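Local coordinates for protein bacterial regulatory proteins, TetR family (Nitrosomonas europaea, PDB 3NI7) that probably binds DNA as a transcriptional regulator of the TetR family, through a predicted helix-turn-helix motif in its N-terminal helices, at residues 10-15 against 35-40; 56-61 against 100-105; 65-70 against 129-134; 150-155 against 180-185. One frame throughout, in Å; residues are numbered along the deposited sequence. Where two conformers were deposited one is given.

Contact 1 of 4, residues 10-15 against 35-40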
loop_
_atom_site.group_PDB
_atom_site.type_symbol
_atom_site.label_atom_id
_atom_site.label_comp_id
_atom_site.label_asym_id
_atom_site.label_seq_id
_atom_site.Cartn_x
_atom_site.Cartn_y
_atom_site.Cartn_z
ATOM N N ASP A 10 10.798 -16.744 21.991
ATOM C CA ASP A 10 9.655 -17.195 21.225
ATOM C C ASP A 10 8.380 -17.348 22.065
ATOM O O ASP A 10 7.250 -17.024 21.594
ATOM C CB ASP A 10 9.995 -18.522 20.565
ATOM C CG ASP A 10 11.090 -18.394 19.504
ATOM O OD1 ASP A 10 11.563 -17.255 19.210
ATOM O OD2 ASP A 10 11.479 -19.439 18.925
ATOM N N ALA A 11 8.569 -17.861 23.295
ATOM C CA ALA A 11 7.486 -18.021 24.244
ATOM C C ALA A 11 6.878 -16.668 24.621
ATOM O O ALA A 11 5.663 -16.543 24.828
ATOM C CB ALA A 11 7.967 -18.717 25.413
ATOM N N ILE A 12 7.721 -15.651 24.665
ATOM C CA ILE A 12 7.239 -14.293 24.893
ATOM C C ILE A 12 6.330 -13.918 23.731
ATOM O O ILE A 12 5.177 -13.581 23.915
ATOM C CB ILE A 12 8.419 -13.249 25.045
ATOM C CG1 ILE A 12 9.229 -13.527 26.304
ATOM C CG2 ILE A 12 7.904 -11.811 25.090
ATOM C CD1 ILE A 12 10.688 -13.084 26.170
ATOM N N VAL A 13 6.843 -14.012 22.521
ATOM C CA VAL A 13 6.060 -13.606 21.369
ATOM C C VAL A 13 4.737 -14.355 21.340
ATOM O O VAL A 13 3.671 -13.739 21.271
ATOM C CB VAL A 13 6.803 -13.832 20.042
ATOM C CG1 VAL A 13 5.905 -13.507 18.926
ATOM C CG2 VAL A 13 8.038 -12.937 19.951
ATOM N N ASP A 14 4.806 -15.676 21.444
ATOM C CA ASP A 14 3.580 -16.475 21.469
ATOM C C ASP A 14 2.637 -15.901 22.479
ATOM O O ASP A 14 1.458 -15.717 22.202
ATOM C CB ASP A 14 3.869 -17.913 21.847
ATOM C CG ASP A 14 4.679 -18.626 20.805
ATOM O OD1 ASP A 14 4.837 -18.097 19.685
ATOM O OD2 ASP A 14 5.195 -19.716 21.095
ATOM N N THR A 15 3.170 -15.622 23.654
ATOM C CA THR A 15 2.347 -15.207 24.770
ATOM C C THR A 15 1.699 -13.890 24.454
ATOM O O THR A 15 0.491 -13.704 24.635
ATOM C CB THR A 15 3.196 -15.083 26.036
ATOM O OG1 THR A 15 3.485 -16.412 26.489
ATOM C CG2 THR A 15 2.472 -14.273 27.136
ATOM N N ALA A 35 3.057 -11.893 33.617
ATOM C CA ALA A 35 2.104 -12.495 34.524
ATOM C C ALA A 35 1.705 -13.806 33.860
ATOM O O ALA A 35 1.881 -14.853 34.479
ATOM C CB ALA A 35 0.927 -11.579 34.754
ATOM N N ARG A 36 1.360 -13.771 32.593
ATOM C CA ARG A 36 0.965 -14.938 31.885
ATOM C C ARG A 36 2.009 -16.002 31.874
ATOM O O ARG A 36 1.699 -17.157 31.853
ATOM C CB ARG A 36 0.729 -14.552 30.459
ATOM C CG ARG A 36 -0.583 -14.985 29.930
ATOM C CD ARG A 36 -0.421 -16.040 28.933
ATOM N NE ARG A 36 -1.629 -16.034 28.154
ATOM C CZ ARG A 36 -1.782 -16.562 26.958
ATOM N NH1 ARG A 36 -0.781 -17.171 26.351
ATOM N NH2 ARG A 36 -2.967 -16.477 26.405
ATOM N N LEU A 37 3.260 -15.644 31.789
ATOM C CA LEU A 37 4.267 -16.669 31.723
ATOM C C LEU A 37 4.761 -17.090 33.062
ATOM O O LEU A 37 5.691 -17.929 33.123
ATOM C CB LEU A 37 5.443 -16.126 30.977
ATOM C CG LEU A 37 5.378 -16.380 29.500
ATOM C CD1 LEU A 37 6.086 -15.258 28.823
ATOM C CD2 LEU A 37 6.029 -17.742 29.276
ATOM N N ALA A 38 4.204 -16.469 34.125
ATOM C CA ALA A 38 4.640 -16.666 35.508
ATOM C C ALA A 38 6.131 -16.319 35.649
ATOM O O ALA A 38 6.872 -17.062 36.292
ATOM C CB ALA A 38 4.378 -18.097 35.955
ATOM N N VAL A 39 6.570 -15.208 35.049
ATOM C CA VAL A 39 7.924 -14.657 35.310
ATOM C C VAL A 39 7.865 -13.158 35.609
ATOM O O VAL A 39 6.805 -12.528 35.469
ATOM C CB VAL A 39 8.869 -14.846 34.118
ATOM C CG1 VAL A 39 9.023 -16.316 33.792
ATOM C CG2 VAL A 39 8.383 -14.025 32.909
ATOM N N SER A 40 9.007 -12.592 36.015
ATOM C CA SER A 40 9.094 -11.176 36.405
ATOM C C SER A 40 9.252 -10.253 35.211
ATOM O O SER A 40 9.977 -10.563 34.277
ATOM C CB SER A 40 10.325 -10.985 37.226
ATOM O OG SER A 40 11.395 -11.362 36.407
#
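The R36 guanidinium turns one face to the backbone carbonyl of T15: T15 O stands 4.1 Å above the guanidinium plane, displaced toward its rim, which makes this a loose polar approach. The aliphatic part of R36 and the methyl of T15 slide past each other in opposite directions, T15 CG2 lying 3.8 Å from R36 CB. The chain of R36 is bent at chi2 (-111°), which turns CD back to the same methyl. On its other branch T15 meets L37: the hydroxyl T15 OG1 is 3.6 Å from L37 CG, and the leucine crosses the threonine obliquely. OG1 is anti to the carbonyl carbon and beside the backbone N (chi1 -74°), a setting from which it gives its proton to A11 O at 2.7 Å. A11 O also accepts from T15 N, the two donors arriving from opposite faces of the carbonyl plane. L37 closes the apolar end, its CD2 4.4 Å from A11 CB and its CD1 equally far from I12 CG1. A38, with positive phi, ends helix 30-36 in a Schellman motif, and S40 caps the next helix through E43 N; this is the turn of the predicted helix-turn-helix. Helix 7-22 thus packs against the C-terminal end of helix 30-36, just before that turn, while I12 reaches I44 and Y47 of helix 41-47 and V13 rests on helix 51-69.

Contact 2 of 4, residues 56-61 against 100-105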
loop_
_atom_site.group_PDB
_atom_site.type_symbol
_atom_site.label_atom_id
_atom_site.label_comp_id
_atom_site.label_asym_id
_atom_site.label_seq_id
_atom_site.Cartn_x
_atom_site.Cartn_y
_atom_site.Cartn_z
ATOM N N ASP A 56 8.396 -6.401 15.552
ATOM C CA ASP A 56 9.591 -6.860 14.864
ATOM C C ASP A 56 9.735 -8.375 14.903
ATOM O O ASP A 56 9.780 -9.002 13.823
ATOM C CB ASP A 56 10.853 -6.223 15.437
ATOM C CG ASP A 56 11.374 -5.139 14.555
ATOM O OD1 ASP A 56 10.920 -5.127 13.379
ATOM O OD2 ASP A 56 12.234 -4.314 15.007
ATOM N N ALA A 57 9.793 -8.947 16.126
ATOM C CA ALA A 57 9.964 -10.406 16.265
ATOM C C ALA A 57 8.874 -11.222 15.501
ATOM O O ALA A 57 9.149 -12.296 14.928
ATOM C CB ALA A 57 9.995 -10.784 17.646
ATOM N N TRP A 58 7.661 -10.683 15.463
ATOM C CA TRP A 58 6.570 -11.355 14.792
ATOM C C TRP A 58 6.837 -11.438 13.270
ATOM O O TRP A 58 6.667 -12.491 12.623
ATOM C CB TRP A 58 5.262 -10.588 15.034
ATOM C CG TRP A 58 4.042 -11.281 14.553
ATOM C CD1 TRP A 58 3.148 -10.815 13.669
ATOM C CD2 TRP A 58 3.579 -12.568 14.956
ATOM N NE1 TRP A 58 2.132 -11.725 13.493
ATOM C CE2 TRP A 58 2.394 -12.814 14.270
ATOM C CE3 TRP A 58 4.057 -13.530 15.848
ATOM C CZ2 TRP A 58 1.689 -13.966 14.422
ATOM C CZ3 TRP A 58 3.362 -14.677 16.004
ATOM C CH2 TRP A 58 2.191 -14.898 15.293
ATOM N N PHE A 59 7.220 -10.298 12.710
ATOM C CA PHE A 59 7.510 -10.230 11.297
ATOM C C PHE A 59 8.821 -10.939 10.970
ATOM O O PHE A 59 8.975 -11.470 9.903
ATOM C CB PHE A 59 7.490 -8.789 10.837
ATOM C CG PHE A 59 6.108 -8.239 10.732
ATOM C CD1 PHE A 59 5.500 -7.608 11.777
ATOM C CD2 PHE A 59 5.403 -8.372 9.591
ATOM C CE1 PHE A 59 4.189 -7.106 11.669
ATOM C CE2 PHE A 59 4.103 -7.882 9.495
ATOM C CZ PHE A 59 3.513 -7.248 10.557
ATOM N N ASP A 60 9.749 -11.025 11.902
ATOM C CA ASP A 60 10.931 -11.831 11.639
ATOM C C ASP A 60 10.601 -13.290 11.650
ATOM O O ASP A 60 11.254 -14.094 10.985
ATOM C CB ASP A 60 12.014 -11.537 12.636
ATOM C CG ASP A 60 12.828 -10.369 12.221
ATOM O OD1 ASP A 60 12.918 -10.148 10.957
ATOM O OD2 ASP A 60 13.377 -9.675 13.110
ATOM N N ARG A 61 9.594 -13.655 12.420
ATOM C CA ARG A 61 9.257 -15.057 12.469
ATOM C C ARG A 61 8.767 -15.499 11.083
ATOM O O ARG A 61 9.168 -16.559 10.582
ATOM C CB ARG A 61 8.228 -15.344 13.565
ATOM C CG ARG A 61 7.938 -16.803 13.669
ATOM C CD ARG A 61 7.042 -17.078 14.780
ATOM N NE ARG A 61 7.724 -16.850 16.013
ATOM C CZ ARG A 61 7.215 -17.140 17.196
ATOM N NH1 ARG A 61 5.995 -17.666 17.273
ATOM N NH2 ARG A 61 7.932 -16.864 18.314
ATOM N N LYS A 100 -5.919 -11.393 12.829
ATOM C CA LYS A 100 -6.501 -10.209 13.523
ATOM C C LYS A 100 -5.451 -9.428 14.388
ATOM O O LYS A 100 -5.489 -8.197 14.491
ATOM C CB LYS A 100 -7.729 -10.572 14.392
ATOM N N VAL A 101 -4.526 -10.125 15.028
ATOM C CA VAL A 101 -3.495 -9.426 15.803
ATOM C C VAL A 101 -2.579 -8.670 14.836
ATOM O O VAL A 101 -2.336 -7.456 14.976
ATOM C CB VAL A 101 -2.676 -10.422 16.617
ATOM C CG1 VAL A 101 -1.408 -9.800 17.133
ATOM C CG2 VAL A 101 -3.518 -10.968 17.723
ATOM N N THR A 102 -2.071 -9.404 13.853
ATOM C CA THR A 102 -1.232 -8.811 12.833
ATOM C C THR A 102 -1.901 -7.575 12.264
ATOM O O THR A 102 -1.295 -6.534 12.163
ATOM C CB THR A 102 -0.990 -9.764 11.682
ATOM O OG1 THR A 102 -0.238 -10.889 12.159
ATOM C CG2 THR A 102 -0.227 -9.076 10.596
ATOM N N ARG A 103 -3.162 -7.685 11.896
ATOM C CA ARG A 103 -3.865 -6.533 11.373
ATOM C C ARG A 103 -3.754 -5.395 12.358
ATOM O O ARG A 103 -3.379 -4.291 11.985
ATOM C CB ARG A 103 -5.344 -6.842 11.076
ATOM C CG ARG A 103 -6.112 -5.633 10.494
ATOM C CD ARG A 103 -7.493 -5.970 9.898
ATOM N NE ARG A 103 -8.385 -6.639 10.848
ATOM C CZ ARG A 103 -8.829 -7.898 10.746
ATOM N NH1 ARG A 103 -8.473 -8.696 9.737
ATOM N NH2 ARG A 103 -9.646 -8.378 11.675
ATOM N N GLN A 104 -4.071 -5.673 13.613
ATOM C CA GLN A 104 -4.077 -4.651 14.642
ATOM C C GLN A 104 -2.702 -4.008 14.774
ATOM O O GLN A 104 -2.584 -2.784 14.859
ATOM C CB GLN A 104 -4.548 -5.252 15.958
ATOM C CG GLN A 104 -6.064 -5.508 15.951
ATOM C CD GLN A 104 -6.588 -6.163 17.247
ATOM O OE1 GLN A 104 -5.952 -7.063 17.802
ATOM N NE2 GLN A 104 -7.744 -5.700 17.729
HETATM N N MSE A 105 -1.665 -4.833 14.742
HETATM C CA MSE A 105 -0.295 -4.332 14.783
HETATM C C MSE A 105 0.007 -3.271 13.718
HETATM O O MSE A 105 0.715 -2.277 13.999
HETATM C CB MSE A 105 0.703 -5.475 14.579
HETATM C CG MSE A 105 0.852 -6.404 15.771
HETATM SE SE MSE A 105 1.981 -7.989 15.400
HETATM C CE MSE A 105 2.278 -8.527 17.267
#
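W58 gives its indole N-H to the hydroxyl of T102, and this is the tight part of the contact: W58 NE1 to T102 OG1 is 2.8 Å, with an N-H...O angle of 161°. The oxygen sits at the edge of the indole, 12° out of the ring plane. W58 CG is anti to the backbone N (chi1 -172°), and the ring crosses T102 at about a right angle. The hydroxyl has a second partner in Q98 O. Beside it the selenium of M105, a selenomethionine, lies 3.5 Å from W58 CD1, an oblique Met-aromatic contact. F59 makes the looser part, its CZ 4.2 Å from T102 CG2 and its CE1 4.4 Å from M105 SE. D56 and D60 lie on the exposed side of helix 51-69, D60 in a salt bridge to R124. The axes of the two segments come within 11.7 Å, a separation filled mainly by W58, F59 and M105. The contact joins the helix following the predicted DNA-binding helices to the helical body, as in TetR-family proteins. L95 of helix 80-96 touches W58, F59 and T102, V13 of helix 7-22 packs on W58, and W163 of helix 149-164 touches T102.

Contact 3 of 4, residues 65-70 against 129-134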
loop_
_atom_site.group_PDB
_atom_site.type_symbol
_atom_site.label_atom_id
_atom_site.label_comp_id
_atom_site.label_asym_id
_atom_site.label_seq_id
_atom_site.Cartn_x
_atom_site.Cartn_y
_atom_site.Cartn_z
ATOM N N ARG A 65 10.302 -18.303 8.204
ATOM C CA ARG A 65 9.546 -19.395 7.538
ATOM C C ARG A 65 9.823 -19.346 6.052
ATOM O O ARG A 65 10.215 -20.327 5.419
ATOM C CB ARG A 65 8.028 -19.342 7.838
ATOM C CG ARG A 65 7.647 -20.079 9.193
ATOM C CD ARG A 65 7.908 -21.639 9.114
ATOM N NE ARG A 65 7.243 -22.265 7.925
ATOM C CZ ARG A 65 7.826 -22.657 6.772
ATOM N NH1 ARG A 65 7.066 -23.181 5.815
ATOM N NH2 ARG A 65 9.142 -22.561 6.549
HETATM N N MSE A 66 9.700 -18.149 5.537
HETATM C CA MSE A 66 10.032 -17.879 4.166
HETATM C C MSE A 66 11.457 -18.304 3.817
HETATM O O MSE A 66 11.738 -18.825 2.773
HETATM C CB MSE A 66 9.875 -16.400 3.940
HETATM C CG MSE A 66 9.717 -16.027 2.542
HETATM SE SE MSE A 66 8.769 -14.327 2.403
HETATM C CE MSE A 66 10.322 -13.175 2.457
ATOM N N LEU A 67 12.383 -18.074 4.724
ATOM C CA LEU A 67 13.777 -18.438 4.464
ATOM C C LEU A 67 13.967 -19.946 4.415
ATOM O O LEU A 67 14.701 -20.432 3.567
ATOM C CB LEU A 67 14.688 -17.848 5.534
ATOM C CG LEU A 67 16.181 -18.185 5.453
ATOM C CD1 LEU A 67 16.717 -17.690 4.135
ATOM C CD2 LEU A 67 16.996 -17.613 6.621
ATOM N N LYS A 68 13.330 -20.670 5.345
ATOM C CA LYS A 68 13.442 -22.142 5.420
ATOM C C LYS A 68 12.903 -22.724 4.129
ATOM O O LYS A 68 13.493 -23.622 3.521
ATOM C CB LYS A 68 12.673 -22.715 6.612
ATOM N N GLU A 69 11.802 -22.163 3.681
ATOM C CA GLU A 69 11.262 -22.553 2.392
ATOM C C GLU A 69 12.268 -22.307 1.280
ATOM O O GLU A 69 12.528 -23.203 0.468
ATOM C CB GLU A 69 9.957 -21.798 2.084
ATOM C CG GLU A 69 9.086 -22.474 1.013
ATOM C CD GLU A 69 8.707 -23.905 1.375
ATOM O OE1 GLU A 69 8.648 -24.778 0.445
ATOM O OE2 GLU A 69 8.488 -24.132 2.610
ATOM N N ALA A 70 12.845 -21.105 1.251
ATOM C CA ALA A 70 13.700 -20.683 0.139
ATOM C C ALA A 70 14.933 -21.536 -0.086
ATOM O O ALA A 70 15.631 -21.340 -1.068
ATOM C CB ALA A 70 14.106 -19.248 0.313
ATOM N N VAL A 129 10.935 -7.363 -0.346
ATOM C CA VAL A 129 10.649 -7.401 -1.742
ATOM C C VAL A 129 11.879 -7.768 -2.528
ATOM O O VAL A 129 11.787 -8.510 -3.513
ATOM C CB VAL A 129 10.071 -6.045 -2.215
ATOM C CG1 VAL A 129 10.268 -5.809 -3.754
ATOM C CG2 VAL A 129 8.577 -5.972 -1.813
ATOM N N GLN A 130 13.028 -7.233 -2.154
ATOM C CA GLN A 130 14.212 -7.457 -2.993
ATOM C C GLN A 130 14.773 -8.828 -2.743
ATOM O O GLN A 130 15.368 -9.447 -3.625
ATOM C CB GLN A 130 15.236 -6.404 -2.737
ATOM C CG GLN A 130 14.766 -5.072 -3.245
ATOM C CD GLN A 130 15.666 -3.979 -2.861
ATOM O OE1 GLN A 130 16.612 -4.186 -2.099
ATOM N NE2 GLN A 130 15.403 -2.791 -3.392
ATOM N N TRP A 131 14.503 -9.304 -1.535
ATOM C CA TRP A 131 14.912 -10.604 -1.075
ATOM C C TRP A 131 14.079 -11.663 -1.780
ATOM O O TRP A 131 14.598 -12.698 -2.179
ATOM C CB TRP A 131 14.696 -10.715 0.454
ATOM C CG TRP A 131 15.153 -12.011 0.956
ATOM C CD1 TRP A 131 16.371 -12.290 1.390
ATOM C CD2 TRP A 131 14.431 -13.241 0.982
ATOM N NE1 TRP A 131 16.481 -13.607 1.707
ATOM C CE2 TRP A 131 15.288 -14.215 1.450
ATOM C CE3 TRP A 131 13.141 -13.611 0.640
ATOM C CZ2 TRP A 131 14.901 -15.532 1.624
ATOM C CZ3 TRP A 131 12.760 -14.927 0.816
ATOM C CH2 TRP A 131 13.641 -15.864 1.295
ATOM N N VAL A 132 12.784 -11.438 -1.896
ATOM C CA VAL A 132 11.964 -12.460 -2.530
ATOM C C VAL A 132 12.369 -12.586 -4.021
ATOM O O VAL A 132 12.465 -13.688 -4.579
ATOM C CB VAL A 132 10.429 -12.151 -2.451
ATOM C CG1 VAL A 132 9.682 -13.274 -3.041
ATOM C CG2 VAL A 132 9.984 -11.955 -1.050
ATOM N N ARG A 133 12.616 -11.425 -4.619
ATOM C CA ARG A 133 12.895 -11.304 -6.051
ATOM C C ARG A 133 14.188 -12.095 -6.349
ATOM O O ARG A 133 14.223 -12.972 -7.244
ATOM C CB ARG A 133 12.991 -9.809 -6.394
ATOM C CG ARG A 133 12.959 -9.410 -7.869
ATOM C CD ARG A 133 13.457 -7.890 -8.062
ATOM N NE ARG A 133 13.024 -7.265 -9.327
ATOM C CZ ARG A 133 13.699 -6.337 -9.999
ATOM N NH1 ARG A 133 14.857 -5.826 -9.519
ATOM N NH2 ARG A 133 13.190 -5.880 -11.147
ATOM N N GLU A 134 15.213 -11.828 -5.551
ATOM C CA GLU A 134 16.475 -12.538 -5.691
ATOM C C GLU A 134 16.307 -14.013 -5.354
ATOM O O GLU A 134 16.960 -14.865 -5.969
ATOM C CB GLU A 134 17.546 -11.952 -4.750
ATOM C CG GLU A 134 18.527 -11.030 -5.370
ATOM C CD GLU A 134 19.908 -11.268 -4.836
ATOM O OE1 GLU A 134 20.739 -11.947 -5.478
ATOM O OE2 GLU A 134 20.170 -10.780 -3.742
#
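M66 and W131 reach toward each other tip to tip, and the selenomethionine methyl makes the close touch: M66 CE is 3.4 Å from W131 CE3. The same methyl also rests on V132 CG2 at 3.7 Å, which itself lies at the edge of the indole. The selenium stands 5.4 Å from the centroid of the six-membered ring, an oblique, distant Met-aromatic approach; the close touching is by the carbons CE and CG. M66 is bent at chi3 (90°), which directs CE to the benzo side of the indole. Around that side come two more residues of 65-70: A70 CB lies 3.6 Å from W131 CH2, and L67 CD1 lies at the ring edge, 3.8 Å from W131 CZ2, with the leucine crossing the tryptophan at about a right angle. W131 CG is anti to the backbone N (chi1 -178°), carrying on from a CB that already points to 65-70.

Further out, the segments run nearly parallel, their axes 11.9 Å apart. W91 of helix 80-96 touches M66 and L87 touches V132, so this third helix backs the buried end of a contact within the helical body. Beyond it, V129 packs on T153 and Y156 of helix 149-164, and Q130 reaches E148 of the second subunit. The pairing is apolar: one large aromatic spans the two helices, van der Waals contact of carbon atoms dominates, and the selenium probably adds little.

Contact 4 of 4, residues 150-155 against 180-185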
loop_
_atom_site.group_PDB
_atom_site.type_symbol
_atom_site.label_atom_id
_atom_site.label_comp_id
_atom_site.label_asym_id
_atom_site.label_seq_id
_atom_site.Cartn_x
_atom_site.Cartn_y
_atom_site.Cartn_z
ATOM N N SER A 150 8.754 -2.011 -8.701
ATOM C CA SER A 150 7.488 -1.377 -8.259
ATOM C C SER A 150 6.241 -2.242 -8.459
ATOM O O SER A 150 5.296 -2.193 -7.678
ATOM C CB SER A 150 7.268 -0.034 -8.917
ATOM O OG SER A 150 7.815 -0.052 -10.203
ATOM N N THR A 151 6.233 -3.040 -9.502
ATOM C CA THR A 151 5.050 -3.812 -9.781
ATOM C C THR A 151 4.962 -4.787 -8.653
ATOM O O THR A 151 3.987 -4.820 -7.867
ATOM C CB THR A 151 5.155 -4.542 -11.119
ATOM O OG1 THR A 151 5.190 -3.578 -12.177
ATOM C CG2 THR A 151 4.003 -5.461 -11.311
ATOM N N LEU A 152 6.012 -5.572 -8.543
ATOM C CA LEU A 152 6.065 -6.543 -7.454
ATOM C C LEU A 152 5.847 -5.891 -6.074
ATOM O O LEU A 152 5.216 -6.469 -5.219
ATOM C CB LEU A 152 7.414 -7.207 -7.450
ATOM C CG LEU A 152 7.600 -8.221 -6.362
ATOM C CD1 LEU A 152 6.424 -9.151 -6.291
ATOM C CD2 LEU A 152 8.899 -8.912 -6.707
ATOM N N THR A 153 6.335 -4.690 -5.868
ATOM C CA THR A 153 6.084 -4.067 -4.583
ATOM C C THR A 153 4.617 -3.783 -4.462
ATOM O O THR A 153 3.999 -4.093 -3.434
ATOM C CB THR A 153 6.859 -2.728 -4.355
ATOM O OG1 THR A 153 8.267 -2.990 -4.350
ATOM C CG2 THR A 153 6.493 -2.146 -3.021
ATOM N N THR A 154 4.064 -3.179 -5.510
ATOM C CA THR A 154 2.695 -2.745 -5.450
ATOM C C THR A 154 1.840 -3.950 -5.238
ATOM O O THR A 154 0.839 -3.884 -4.557
ATOM C CB THR A 154 2.302 -2.043 -6.696
ATOM O OG1 THR A 154 3.087 -0.835 -6.792
ATOM C CG2 THR A 154 0.809 -1.705 -6.663
ATOM N N ILE A 155 2.262 -5.076 -5.787
ATOM C CA ILE A 155 1.481 -6.301 -5.622
ATOM C C ILE A 155 1.605 -6.842 -4.219
ATOM O O ILE A 155 0.629 -7.303 -3.607
ATOM C CB ILE A 155 1.849 -7.412 -6.657
ATOM C CG1 ILE A 155 1.422 -6.989 -8.096
ATOM C CG2 ILE A 155 1.136 -8.707 -6.308
ATOM C CD1 ILE A 155 2.165 -7.716 -9.268
ATOM N N ARG A 180 -3.201 -14.272 -9.627
ATOM C CA ARG A 180 -3.603 -13.576 -10.809
ATOM C C ARG A 180 -2.758 -12.385 -11.107
ATOM O O ARG A 180 -2.243 -12.252 -12.204
ATOM C CB ARG A 180 -5.057 -13.181 -10.693
ATOM C CG ARG A 180 -5.917 -14.306 -11.084
ATOM C CD ARG A 180 -7.289 -14.234 -10.500
ATOM N NE ARG A 180 -7.980 -15.481 -10.850
ATOM C CZ ARG A 180 -9.283 -15.634 -11.027
ATOM N NH1 ARG A 180 -10.076 -14.642 -10.852
ATOM N NH2 ARG A 180 -9.817 -16.785 -11.405
ATOM N N HIS A 181 -2.565 -11.531 -10.131
ATOM C CA HIS A 181 -1.806 -10.325 -10.395
ATOM C C HIS A 181 -0.372 -10.650 -10.796
ATOM O O HIS A 181 0.223 -9.957 -11.625
ATOM C CB HIS A 181 -1.857 -9.389 -9.205
ATOM C CG HIS A 181 -3.180 -8.728 -9.040
ATOM N ND1 HIS A 181 -4.264 -9.359 -8.468
ATOM C CD2 HIS A 181 -3.614 -7.502 -9.412
ATOM C CE1 HIS A 181 -5.308 -8.544 -8.482
ATOM N NE2 HIS A 181 -4.946 -7.414 -9.063
ATOM N N LEU A 182 0.191 -11.693 -10.203
ATOM C CA LEU A 182 1.558 -12.067 -10.528
ATOM C C LEU A 182 1.637 -12.580 -11.900
ATOM O O LEU A 182 2.576 -12.267 -12.604
ATOM C CB LEU A 182 2.116 -13.127 -9.585
ATOM C CG LEU A 182 2.614 -12.715 -8.198
ATOM C CD1 LEU A 182 3.158 -13.989 -7.490
ATOM C CD2 LEU A 182 3.654 -11.628 -8.289
ATOM N N THR A 183 0.626 -13.362 -12.282
ATOM C CA THR A 183 0.523 -13.881 -13.637
ATOM C C THR A 183 0.244 -12.841 -14.698
ATOM O O THR A 183 0.974 -12.783 -15.679
ATOM C CB THR A 183 -0.525 -14.928 -13.719
ATOM O OG1 THR A 183 -0.404 -15.784 -12.593
ATOM C CG2 THR A 183 -0.317 -15.754 -14.951
HETATM N N MSE A 184 -0.808 -12.045 -14.506
HETATM C CA MSE A 184 -1.166 -10.999 -15.471
HETATM C C MSE A 184 0.066 -10.140 -15.709
HETATM O O MSE A 184 0.506 -9.969 -16.842
HETATM C CB MSE A 184 -2.361 -10.146 -14.987
HETATM C CG MSE A 184 -3.743 -10.585 -15.552
HETATM SE SE MSE A 184 -5.386 -9.996 -14.565
HETATM C CE MSE A 184 -4.529 -9.790 -12.809
ATOM N N ALA A 185 0.636 -9.649 -14.618
ATOM C CA ALA A 185 1.847 -8.796 -14.629
ATOM C C ALA A 185 3.065 -9.389 -15.374
ATOM O O ALA A 185 3.732 -8.664 -16.125
ATOM C CB ALA A 185 2.242 -8.482 -13.207
#
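S150 O is gripped by two donors of T154, the hydroxyl OG1 and the backbone N, each at 2.7 Å and coming from opposite faces of the carbonyl plane. These bonds stay within helix 149-164; across to 180-185 the touch is made by the carbon tips of T151, L152 and I155. I155 does most of it: I155 CD1 lies 3.8 Å from H181 O and 4.0 Å from A185 CB. I155 CG1 is anti to the carbonyl carbon (chi1 -68°) and comes within 4.2 Å of H181 CB. A185 CB meets T151 CG2 at 4.0 Å, while L152 CD1 faces L182 CD2 at 4.2 Å. The segment axes run nearly antiparallel, at 163°.

The polar ends look elsewhere. T151 OG1 bonds to S126 OG of the second subunit, S150 OG to E149 of that subunit, and H181 ND1 to the carbonyl of F177 one turn back. The contact thus pairs the last two helices, both touching the second subunit, consistent with the C-terminal dimerisation region of TetR proteins. Within the chain it is held by aliphatic side chains, with only A185 and the T151 methyl small; the hydrogen bonding is spent within helices and between subunits.

From the N terminus, contact 1 closes first, folding helix 7-22 onto the end of helix 30-36, within the predicted helix-turn-helix. Contact 2 opens after it and joins helix 51-69 to helix 99-108; the two meet where D14 of contact 1 forms a salt bridge with R61 of contact 2. Contact 3 uses the later part of the same long helix 51-69 and reaches helix 115-135, so contacts 2 and 3 cross along the chain. Contact 4 follows in series, pairing helices 149-164 and 172-187, and touches contact 3 through helices 115-135 and 149-164. Helix 51-69 thus ties the N-terminal helices to the helices beyond, with contacts 1 and 4 on opposite sides of the chain's centre.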